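Local coordinates for protein 5-Carboxyvanillate Decarboxylase (Novosphingobium aromaticivorans, PDB 4QRN) that probably removes a carboxyl group from 5-carboxyvanillate as a manganese-dependent decarboxylase of the amidohydrolase family, at residues A[110-120]-A[177-185]; A[234-245]-A[259-268]. All blocks are in the same frame, centred on the assembly; numbering follows the deposited sequence.

Contact 1 of 2, residues A[110-120]-A[177-185]; sequences ALTSPGVQPLH and IQINSHTQG. With 1DF (4-hydroxy-3-methoxy-5-nitrobenzoic acid), chain F.
The side-chain amide of Gln117 uses both ends on the 177-185 segment, carried across by a chain extended beyond CG, itself anti to the carbonyl carbon (chi1 -59°). Gln117 OE1 accepts from Asn180 N at 2.8 Å, the hydrogen arriving on a lone pair in the carbonyl plane, and weakly from Asn180 ND2. NE2 faces the backbone oxygens of Ser181 and His182 and OG1 of Thr183, all through weak, bent bonds. Glutamine suits the place because it brings a donor and an acceptor together into a turning backbone. Farther along, Gln184 NE2 gives a nearly straight bond (176°) to Gln117 O at 2.9 Å and a weaker one to Leu119 O. A leucine in place of Gln184 would probably leave the carbonyl of Gln117 without this donor and loosen the hold on the 116-119 turn. A water accepts from Asn180 ND2 and donates to Leu111 O, tying side-chain amide to backbone carbonyl. Asn180 CB lies 3.6 Å from Ser113 OG, whose own partner is Pro211 O, while Gln178 NE2 bonds Asn180 OD1 at 2.9 Å. Alanine's small methyl fits close: Ala110 CB lies 3.4 Å from Gln178 OE1. The contact joins the end of strand 106-111 and what follows to strand 177-179 and the loop beyond; Thr112 and Ser113 line the inhibitor pocket, as expected at the C-terminal strand ends of an amidohydrolase barrel.

Contact 2 of 2, residues A[234-245]-A[259-268]; sequences FGVETGMHLLRL and IMVGHMGEAL. With 1DF (4-hydroxy-3-methoxy-5-nitrobenzoic acid), chain F.
Leu242 and Leu268 meet through their methyls, CD2 to CD1 at 3.8 Å, at the centre of a wholly buried face between helix 234-245 and the strand and turn of 259-268. With CG anti to the backbone N (chi1 177°), Leu242 spreads its branches over different neighbours: its side chain and that of Ile259 run past each other in opposite directions, CD1 beside CG2, and CD2 rests on the methyls of Val261 as well as on Leu268. The side chains of Leu245 and Ile259 cross at about a right angle, CD1 meeting CD1, extending the apolar layer along a helix nearly antiparallel to the strand (162°). Gly239 suits its place because a CB would clash with Glu266 O; without one the turn comes in close, and Leu268 CD1 sits 3.7 Å from Gly239 O.

Glu266 bends at chi2 (-68°), which lays CG and the carboxylate beside Thr238, CG2 being 3.7 Å from OE2, and brings OE1 to 3.4 Å from Gly235 CA. Thr238 lays this methyl against the carboxylate, while OG1 goes back to its own helix and bonds Phe234 O. Glu266 OE2 accepts from His263 ND1 at 2.7 Å, in the imidazole plane and on the syn side of the carboxylate, though tilted out of the carboxylate plane, fixing the ring's rotation. His263 NE2 bonds Asp336, a manganese ligand, and makes a weak bond to the inhibitor's nitro oxygen O11. Phe234 presents a ring edge to the inhibitor, CE2 lying 3.7 Å from CO2. Methyl packing thus joins helix to strand, while a buried carboxylate orients the histidine facing the ligand.

In the fold
Contact 1 closes before contact 2 opens along the chain, and their centres lie 15 Å apart. They share the five-stranded parallel sheet: strand 177-179 forms its edge within this chain, and strand 259-261 is two places along, with 207-209 between them. Strand 106-111 of contact 1 belongs instead to the three-stranded parallel sheet, so this contact brings the two sheets together. The contacts also meet directly, Ser181 OG probably bonding both Glu237 OE2 and His241 ND1 on helix 233-248. Both reach the same inhibitor, Thr112 and Ser113 from one, Phe234 and His263 from the other, so distant parts of the chain build one pocket beside the manganese.

Contact 1 of 2, residues A[110-120]-A[177-185]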
loop_
_atom_site.group_PDB
_atom_site.type_symbol
_atom_site.label_atom_id
_atom_site.label_comp_id
_atom_site.label_asym_id
_atom_site.label_seq_id
_atom_site.Cartn_x
_atom_site.Cartn_y
_atom_site.Cartn_z
ATOM N N ALA A 110 -0.944 -20.781 12.869
ATOM C CA ALA A 110 -1.666 -21.096 11.626
ATOM C C ALA A 110 -0.714 -21.637 10.576
ATOM O O ALA A 110 0.442 -21.215 10.459
ATOM C CB ALA A 110 -2.379 -19.851 11.096
ATOM N N LEU A 111 -1.237 -22.526 9.756
ATOM C CA LEU A 111 -0.482 -23.109 8.657
ATOM C C LEU A 111 -0.010 -21.998 7.725
ATOM O O LEU A 111 -0.784 -21.138 7.302
ATOM C CB LEU A 111 -1.346 -24.105 7.898
ATOM C CG LEU A 111 -0.643 -24.809 6.737
ATOM C CD1 LEU A 111 0.423 -25.757 7.240
ATOM C CD2 LEU A 111 -1.652 -25.530 5.851
ATOM N N THR A 112 1.267 -22.034 7.371
ATOM C CA THR A 112 1.876 -20.931 6.673
ATOM C C THR A 112 1.345 -20.771 5.255
ATOM O O THR A 112 0.987 -21.737 4.557
ATOM C CB THR A 112 3.403 -21.085 6.720
ATOM O OG1 THR A 112 4.025 -19.879 6.289
ATOM C CG2 THR A 112 3.910 -22.216 5.859
ATOM N N SER A 113 1.305 -19.515 4.824
ATOM C CA SER A 113 0.782 -19.172 3.513
ATOM C C SER A 113 1.588 -19.846 2.403
ATOM O O SER A 113 2.814 -19.864 2.454
ATOM C CB SER A 113 0.850 -17.663 3.370
ATOM O OG SER A 113 0.380 -17.261 2.107
ATOM N N PRO A 114 0.918 -20.350 1.349
ATOM C CA PRO A 114 -0.502 -20.191 1.006
ATOM C C PRO A 114 -1.397 -21.343 1.459
ATOM O O PRO A 114 -2.519 -21.487 0.956
ATOM C CB PRO A 114 -0.457 -20.136 -0.523
ATOM C CG PRO A 114 0.619 -21.134 -0.854
ATOM C CD PRO A 114 1.685 -20.853 0.188
ATOM N N GLY A 115 -0.925 -22.168 2.390
ATOM C CA GLY A 115 -1.734 -23.290 2.833
ATOM C C GLY A 115 -2.028 -24.240 1.684
ATOM O O GLY A 115 -1.171 -24.480 0.818
ATOM N N VAL A 116 -3.243 -24.785 1.647
ATOM C CA VAL A 116 -3.625 -25.677 0.547
ATOM C C VAL A 116 -4.405 -24.957 -0.540
ATOM O O VAL A 116 -4.893 -25.581 -1.483
ATOM C CB VAL A 116 -4.436 -26.896 1.043
ATOM C CG1 VAL A 116 -3.639 -27.681 2.074
ATOM C CG2 VAL A 116 -5.796 -26.499 1.585
ATOM N N GLN A 117 -4.516 -23.639 -0.419
ATOM C CA GLN A 117 -5.308 -22.859 -1.354
ATOM C C GLN A 117 -4.898 -22.994 -2.829
ATOM O O GLN A 117 -5.763 -22.997 -3.695
ATOM C CB GLN A 117 -5.361 -21.390 -0.903
ATOM C CG GLN A 117 -5.967 -21.305 0.501
ATOM C CD GLN A 117 -5.997 -19.942 1.120
ATOM O OE1 GLN A 117 -5.875 -19.851 2.345
ATOM N NE2 GLN A 117 -6.170 -18.887 0.329
ATOM N N PRO A 118 -3.588 -23.146 -3.128
ATOM C CA PRO A 118 -3.219 -23.230 -4.553
ATOM C C PRO A 118 -3.475 -24.596 -5.200
ATOM O O PRO A 118 -3.286 -24.718 -6.416
ATOM C CB PRO A 118 -1.709 -22.962 -4.541
ATOM C CG PRO A 118 -1.445 -22.269 -3.256
ATOM C CD PRO A 118 -2.414 -22.874 -2.276
ATOM N N LEU A 119 -3.820 -25.606 -4.404
ATOM C CA LEU A 119 -3.848 -26.982 -4.908
ATOM C C LEU A 119 -5.020 -27.201 -5.845
ATOM O O LEU A 119 -6.174 -26.840 -5.547
ATOM C CB LEU A 119 -3.898 -27.964 -3.750
ATOM C CG LEU A 119 -2.541 -28.382 -3.173
ATOM C CD1 LEU A 119 -1.683 -27.209 -2.721
ATOM C CD2 LEU A 119 -2.765 -29.361 -2.037
ATOM N N HIS A 120 -4.722 -27.802 -6.990
ATOM C CA HIS A 120 -5.727 -28.041 -8.010
ATOM C C HIS A 120 -6.626 -29.253 -7.750
ATOM O O HIS A 120 -7.777 -29.288 -8.198
ATOM C CB HIS A 120 -5.027 -28.171 -9.355
ATOM C CG HIS A 120 -4.252 -26.942 -9.726
ATOM N ND1 HIS A 120 -2.872 -26.876 -9.694
ATOM C CD2 HIS A 120 -4.675 -25.696 -10.042
ATOM C CE1 HIS A 120 -2.482 -25.659 -10.039
ATOM N NE2 HIS A 120 -3.557 -24.927 -10.263
ATOM N N ILE A 177 -10.130 -19.073 11.948
ATOM C CA ILE A 177 -9.409 -19.609 10.802
ATOM C C ILE A 177 -8.560 -18.493 10.194
ATOM O O ILE A 177 -8.871 -17.299 10.299
ATOM C CB ILE A 177 -10.293 -20.264 9.688
ATOM C CG1 ILE A 177 -11.256 -19.228 9.074
ATOM C CG2 ILE A 177 -11.013 -21.503 10.242
ATOM C CD1 ILE A 177 -11.880 -19.678 7.790
ATOM N N GLN A 178 -7.480 -18.938 9.548
ATOM C CA GLN A 178 -6.668 -18.059 8.716
ATOM C C GLN A 178 -6.850 -18.458 7.266
ATOM O O GLN A 178 -6.686 -19.627 6.919
ATOM C CB GLN A 178 -5.187 -18.182 9.105
ATOM C CG GLN A 178 -4.276 -17.367 8.174
ATOM C CD GLN A 178 -2.849 -17.371 8.651
ATOM O OE1 GLN A 178 -2.537 -16.792 9.694
ATOM N NE2 GLN A 178 -1.966 -18.030 7.894
ATOM N N ILE A 179 -7.185 -17.482 6.415
ATOM C CA ILE A 179 -7.202 -17.685 4.974
ATOM C C ILE A 179 -6.069 -16.834 4.414
ATOM O O ILE A 179 -5.922 -15.653 4.757
ATOM C CB ILE A 179 -8.567 -17.322 4.350
ATOM C CG1 ILE A 179 -9.627 -18.321 4.840
ATOM C CG2 ILE A 179 -8.473 -17.308 2.800
ATOM C CD1 ILE A 179 -11.036 -18.073 4.293
ATOM N N ASN A 180 -5.251 -17.452 3.569
ATOM C CA ASN A 180 -4.051 -16.848 3.006
ATOM C C ASN A 180 -4.405 -16.102 1.744
ATOM O O ASN A 180 -4.006 -16.457 0.632
ATOM C CB ASN A 180 -3.033 -17.958 2.795
ATOM C CG ASN A 180 -2.806 -18.701 4.056
ATOM O OD1 ASN A 180 -2.286 -18.116 5.008
ATOM N ND2 ASN A 180 -3.247 -19.970 4.116
ATOM N N SER A 181 -5.223 -15.073 1.924
ATOM C CA SER A 181 -5.701 -14.194 0.879
ATOM C C SER A 181 -6.290 -14.991 -0.285
ATOM O O SER A 181 -7.133 -15.849 -0.032
ATOM C CB SER A 181 -4.653 -13.140 0.508
ATOM O OG SER A 181 -5.309 -12.031 -0.046
ATOM N N HIS A 182 -5.974 -14.651 -1.540
ATOM C CA HIS A 182 -6.706 -15.225 -2.671
ATOM C C HIS A 182 -6.580 -16.753 -2.736
ATOM O O HIS A 182 -5.634 -17.358 -2.229
ATOM C CB HIS A 182 -6.210 -14.623 -4.007
ATOM C CG HIS A 182 -4.864 -15.109 -4.423
ATOM N ND1 HIS A 182 -4.684 -16.167 -5.294
ATOM C CD2 HIS A 182 -3.627 -14.675 -4.071
ATOM C CE1 HIS A 182 -3.383 -16.365 -5.452
ATOM N NE2 HIS A 182 -2.720 -15.469 -4.729
ATOM N N THR A 183 -7.563 -17.363 -3.398
ATOM C CA THR A 183 -7.468 -18.771 -3.743
ATOM C C THR A 183 -7.468 -18.867 -5.251
ATOM O O THR A 183 -8.482 -18.584 -5.908
ATOM C CB THR A 183 -8.621 -19.596 -3.104
ATOM O OG1 THR A 183 -8.425 -19.619 -1.690
ATOM C CG2 THR A 183 -8.639 -21.040 -3.613
ATOM N N GLN A 184 -6.300 -19.195 -5.794
ATOM C CA GLN A 184 -6.156 -19.365 -7.245
ATOM C C GLN A 184 -6.704 -18.151 -8.008
ATOM O O GLN A 184 -7.368 -18.280 -9.038
ATOM C CB GLN A 184 -6.775 -20.693 -7.684
ATOM C CG GLN A 184 -5.991 -21.840 -7.071
ATOM C CD GLN A 184 -6.618 -23.188 -7.309
ATOM O OE1 GLN A 184 -6.976 -23.518 -8.435
ATOM N NE2 GLN A 184 -6.762 -23.977 -6.250
ATOM N N GLY A 185 -6.385 -16.970 -7.501
ATOM C CA GLY A 185 -6.726 -15.736 -8.177
ATOM C C GLY A 185 -8.130 -15.217 -7.915
ATOM O O GLY A 185 -8.520 -14.190 -8.492
HETATM C C1 1DF F . 7.132 -14.083 5.099
HETATM C CO1 1DF F . 6.551 -13.174 5.937
HETATM C CO2 1DF F . 6.428 -15.261 4.766
HETATM C CM1 1DF F . 5.284 -13.547 6.500
HETATM C CM2 1DF F . 5.284 -15.634 5.442
HETATM O OM 1DF F . 4.593 -16.785 5.194
HETATM C CZ 1DF F . 4.742 -14.828 6.433
HETATM C CC 1DF F . 8.451 -13.837 4.465
HETATM C CV 1DF F . 4.941 -17.513 4.015
HETATM O O1 1DF F . 9.303 -13.094 5.108
HETATM O O2 1DF F . 8.691 -14.361 3.372
HETATM O O3 1DF F . 3.770 -15.222 7.202
HETATM N N 1DF F . 4.458 -12.387 6.982
HETATM O O11 1DF F . 3.327 -12.518 7.356
HETATM O O22 1DF F . 4.943 -11.232 6.827
HETATM O O HOH W 1 0.770 -18.673 9.105
HETATM O O HOH W 2 -3.472 -21.308 6.707
HETATM O O HOH W 3 -7.133 -21.392 4.843
HETATM O O HOH W 4 -4.896 -22.388 -10.538
#

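Contact 2 of 2, residues A[234-245]-A[259-268]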
loop_
_atom_site.group_PDB
_atom_site.type_symbol
_atom_site.label_atom_id
_atom_site.label_comp_id
_atom_site.label_asym_id
_atom_site.label_seq_id
_atom_site.Cartn_x
_atom_site.Cartn_y
_atom_site.Cartn_z
ATOM N N PHE A 234 2.934 -8.587 -0.486
ATOM C CA PHE A 234 2.020 -9.104 0.546
ATOM C C PHE A 234 1.009 -8.036 0.974
ATOM O O PHE A 234 -0.172 -8.330 1.143
ATOM C CB PHE A 234 2.825 -9.569 1.768
ATOM C CG PHE A 234 3.394 -10.976 1.683
ATOM C CD1 PHE A 234 3.469 -11.696 0.497
ATOM C CD2 PHE A 234 3.856 -11.572 2.859
ATOM C CE1 PHE A 234 3.998 -13.001 0.493
ATOM C CE2 PHE A 234 4.392 -12.858 2.855
ATOM C CZ PHE A 234 4.460 -13.572 1.668
ATOM N N GLY A 235 1.492 -6.811 1.207
ATOM C CA GLY A 235 0.616 -5.745 1.662
ATOM C C GLY A 235 -0.366 -5.303 0.596
ATOM O O GLY A 235 -1.497 -4.942 0.907
ATOM N N VAL A 236 0.072 -5.291 -0.657
ATOM C CA VAL A 236 -0.816 -4.953 -1.765
ATOM C C VAL A 236 -1.949 -5.972 -1.827
ATOM O O VAL A 236 -3.135 -5.620 -1.870
ATOM C CB VAL A 236 -0.028 -4.927 -3.083
ATOM C CG1 VAL A 236 -0.988 -4.872 -4.290
ATOM C CG2 VAL A 236 0.972 -3.751 -3.109
ATOM N N GLU A 237 -1.578 -7.255 -1.872
ATOM C CA GLU A 237 -2.544 -8.334 -2.018
ATOM C C GLU A 237 -3.572 -8.311 -0.883
ATOM O O GLU A 237 -4.774 -8.413 -1.087
ATOM C CB GLU A 237 -1.777 -9.661 -2.061
ATOM C CG GLU A 237 -2.615 -10.900 -1.833
ATOM C CD GLU A 237 -3.694 -11.213 -2.861
ATOM O OE1 GLU A 237 -3.648 -10.709 -3.999
ATOM O OE2 GLU A 237 -4.574 -12.024 -2.503
ATOM N N THR A 238 -3.072 -8.195 0.345
ATOM C CA THR A 238 -3.934 -8.374 1.509
ATOM C C THR A 238 -4.776 -7.124 1.752
ATOM O O THR A 238 -5.960 -7.220 2.074
ATOM C CB THR A 238 -3.086 -8.706 2.741
ATOM O OG1 THR A 238 -2.168 -9.743 2.411
ATOM C CG2 THR A 238 -3.971 -9.189 3.880
ATOM N N GLY A 239 -4.178 -5.946 1.609
ATOM C CA GLY A 239 -4.947 -4.722 1.718
ATOM C C GLY A 239 -6.028 -4.659 0.645
ATOM O O GLY A 239 -7.162 -4.257 0.911
ATOM N N MET A 240 -5.693 -5.046 -0.576
ATOM C CA MET A 240 -6.699 -5.107 -1.631
ATOM C C MET A 240 -7.845 -6.033 -1.234
ATOM O O MET A 240 -9.018 -5.728 -1.446
ATOM C CB MET A 240 -6.085 -5.597 -2.946
ATOM C CG MET A 240 -7.090 -5.608 -4.093
ATOM S SD MET A 240 -6.410 -6.299 -5.613
ATOM C CE MET A 240 -6.090 -7.985 -5.156
ATOM N N HIS A 241 -7.493 -7.197 -0.696
ATOM C CA HIS A 241 -8.502 -8.196 -0.357
ATOM C C HIS A 241 -9.445 -7.685 0.729
ATOM O O HIS A 241 -10.672 -7.801 0.607
ATOM C CB HIS A 241 -7.815 -9.482 0.070
ATOM C CG HIS A 241 -8.664 -10.704 -0.063
ATOM N ND1 HIS A 241 -8.098 -11.951 -0.126
ATOM C CD2 HIS A 241 -10.004 -10.888 -0.234
ATOM C CE1 HIS A 241 -9.056 -12.849 -0.294
ATOM N NE2 HIS A 241 -10.222 -12.240 -0.375
ATOM N N LEU A 242 -8.889 -7.119 1.799
ATOM C CA LEU A 242 -9.727 -6.568 2.850
ATOM C C LEU A 242 -10.581 -5.426 2.298
ATOM O O LEU A 242 -11.786 -5.324 2.593
ATOM C CB LEU A 242 -8.890 -6.117 4.026
ATOM C CG LEU A 242 -9.672 -5.445 5.161
ATOM C CD1 LEU A 242 -10.806 -6.323 5.701
ATOM C CD2 LEU A 242 -8.704 -5.057 6.265
ATOM N N LEU A 243 -9.979 -4.545 1.490
ATOM C CA LEU A 243 -10.730 -3.421 0.953
ATOM C C LEU A 243 -11.892 -3.890 0.076
ATOM O O LEU A 243 -12.996 -3.350 0.148
ATOM C CB LEU A 243 -9.799 -2.489 0.189
ATOM C CG LEU A 243 -10.425 -1.206 -0.350
ATOM C CD1 LEU A 243 -11.088 -0.369 0.748
ATOM C CD2 LEU A 243 -9.366 -0.369 -1.075
ATOM N N ARG A 244 -11.672 -4.907 -0.766
ATOM C CA ARG A 244 -12.710 -5.514 -1.622
ATOM C C ARG A 244 -13.873 -6.022 -0.783
ATOM O O ARG A 244 -15.035 -5.887 -1.137
ATOM C CB ARG A 244 -12.137 -6.712 -2.418
ATOM C CG ARG A 244 -11.356 -6.290 -3.664
ATOM C CD ARG A 244 -10.800 -7.433 -4.520
ATOM N NE ARG A 244 -11.833 -8.329 -5.027
ATOM C CZ ARG A 244 -11.840 -8.893 -6.236
ATOM N NH1 ARG A 244 -12.807 -9.735 -6.544
ATOM N NH2 ARG A 244 -10.906 -8.622 -7.143
ATOM N N LEU A 245 -13.534 -6.667 0.329
ATOM C CA LEU A 245 -14.573 -7.182 1.206
ATOM C C LEU A 245 -15.362 -6.062 1.881
ATOM O O LEU A 245 -16.596 -6.128 1.974
ATOM C CB LEU A 245 -13.963 -8.106 2.247
ATOM C CG LEU A 245 -13.661 -9.501 1.720
ATOM C CD1 LEU A 245 -12.704 -10.240 2.658
ATOM C CD2 LEU A 245 -14.957 -10.305 1.554
ATOM N N ILE A 259 -12.878 -9.368 11.032
ATOM C CA ILE A 259 -11.747 -9.752 10.196
ATOM C C ILE A 259 -10.489 -9.128 10.768
ATOM O O ILE A 259 -10.428 -7.916 11.000
ATOM C CB ILE A 259 -11.928 -9.370 8.715
ATOM C CG1 ILE A 259 -13.169 -10.074 8.149
ATOM C CG2 ILE A 259 -10.637 -9.736 7.933
ATOM C CD1 ILE A 259 -13.449 -9.783 6.658
ATOM N N MET A 260 -9.486 -9.977 11.000
ATOM C CA MET A 260 -8.161 -9.580 11.458
ATOM C C MET A 260 -7.182 -9.544 10.298
ATOM O O MET A 260 -7.218 -10.420 9.443
ATOM C CB MET A 260 -7.661 -10.614 12.476
ATOM C CG MET A 260 -8.481 -10.727 13.733
ATOM S SD MET A 260 -8.018 -12.195 14.677
ATOM C CE MET A 260 -8.929 -11.895 16.168
ATOM N N VAL A 261 -6.316 -8.536 10.302
ATOM C CA VAL A 261 -5.173 -8.504 9.397
ATOM C C VAL A 261 -3.948 -8.070 10.188
ATOM O O VAL A 261 -4.044 -7.401 11.228
ATOM C CB VAL A 261 -5.377 -7.577 8.188
ATOM C CG1 VAL A 261 -6.429 -8.137 7.236
ATOM C CG2 VAL A 261 -5.740 -6.170 8.642
ATOM N N GLY A 262 -2.797 -8.486 9.689
ATOM C CA GLY A 262 -1.515 -8.169 10.276
ATOM C C GLY A 262 -0.870 -6.940 9.668
ATOM O O GLY A 262 -1.501 -6.120 8.995
ATOM N N HIS A 263 0.425 -6.791 9.975
ATOM C CA HIS A 263 1.277 -5.819 9.302
ATOM C C HIS A 263 0.668 -4.427 9.382
ATOM O O HIS A 263 0.703 -3.650 8.431
ATOM C CB HIS A 263 1.601 -6.285 7.866
ATOM C CG HIS A 263 1.899 -7.749 7.833
ATOM N ND1 HIS A 263 0.974 -8.672 7.400
ATOM C CD2 HIS A 263 2.929 -8.463 8.360
ATOM C CE1 HIS A 263 1.454 -9.890 7.603
ATOM N NE2 HIS A 263 2.636 -9.791 8.187
ATOM N N MET A 264 0.177 -4.101 10.583
ATOM C CA MET A 264 -0.343 -2.770 10.874
ATOM C C MET A 264 -1.517 -2.391 9.985
ATOM O O MET A 264 -1.795 -1.203 9.760
ATOM C CB MET A 264 0.778 -1.708 10.828
ATOM C CG MET A 264 0.821 -0.758 12.021
ATOM S SD MET A 264 1.381 -1.598 13.538
ATOM C CE MET A 264 -0.147 -1.933 14.363
ATOM N N GLY A 265 -2.287 -3.389 9.559
ATOM C CA GLY A 265 -3.501 -3.118 8.796
ATOM C C GLY A 265 -3.283 -3.042 7.296
ATOM O O GLY A 265 -4.167 -2.576 6.579
ATOM N N GLU A 266 -2.125 -3.515 6.826
ATOM C CA GLU A 266 -1.832 -3.586 5.388
ATOM C C GLU A 266 -2.041 -2.205 4.739
ATOM O O GLU A 266 -2.611 -2.072 3.663
ATOM C CB GLU A 266 -2.654 -4.685 4.694
ATOM C CG GLU A 266 -2.627 -6.053 5.428
ATOM C CD GLU A 266 -1.297 -6.796 5.440
ATOM O OE1 GLU A 266 -0.301 -6.260 4.923
ATOM O OE2 GLU A 266 -1.259 -7.942 5.992
ATOM N N ALA A 267 -1.585 -1.182 5.459
ATOM C CA ALA A 267 -1.626 0.231 5.076
ATOM C C ALA A 267 -2.997 0.875 5.130
ATOM O O ALA A 267 -3.076 2.098 5.006
ATOM C CB ALA A 267 -0.962 0.482 3.672
ATOM N N LEU A 268 -4.073 0.101 5.257
ATOM C CA LEU A 268 -5.394 0.713 5.166
ATOM C C LEU A 268 -5.633 1.809 6.212
ATOM O O LEU A 268 -6.243 2.820 5.869
ATOM C CB LEU A 268 -6.508 -0.337 5.154
ATOM C CG LEU A 268 -6.439 -1.381 4.023
ATOM C CD1 LEU A 268 -7.770 -2.144 3.947
ATOM C CD2 LEU A 268 -6.125 -0.792 2.654
HETATM C C1 1DF F . 7.132 -14.083 5.099
HETATM C CO1 1DF F . 6.551 -13.174 5.937
HETATM C CO2 1DF F . 6.428 -15.261 4.766
HETATM C CM1 1DF F . 5.284 -13.547 6.500
HETATM C CM2 1DF F . 5.284 -15.634 5.442
HETATM O OM 1DF F . 4.593 -16.785 5.194
HETATM C CZ 1DF F . 4.742 -14.828 6.433
HETATM C CC 1DF F . 8.451 -13.837 4.465
HETATM C CV 1DF F . 4.941 -17.513 4.015
HETATM O O1 1DF F . 9.303 -13.094 5.108
HETATM O O2 1DF F . 8.691 -14.361 3.372
HETATM O O3 1DF F . 3.770 -15.222 7.202
HETATM N N 1DF F . 4.458 -12.387 6.982
HETATM O O11 1DF F . 3.327 -12.518 7.356
HETATM O O22 1DF F . 4.943 -11.232 6.827
HETATM O O HOH W 5 -2.524 -2.270 0.875
#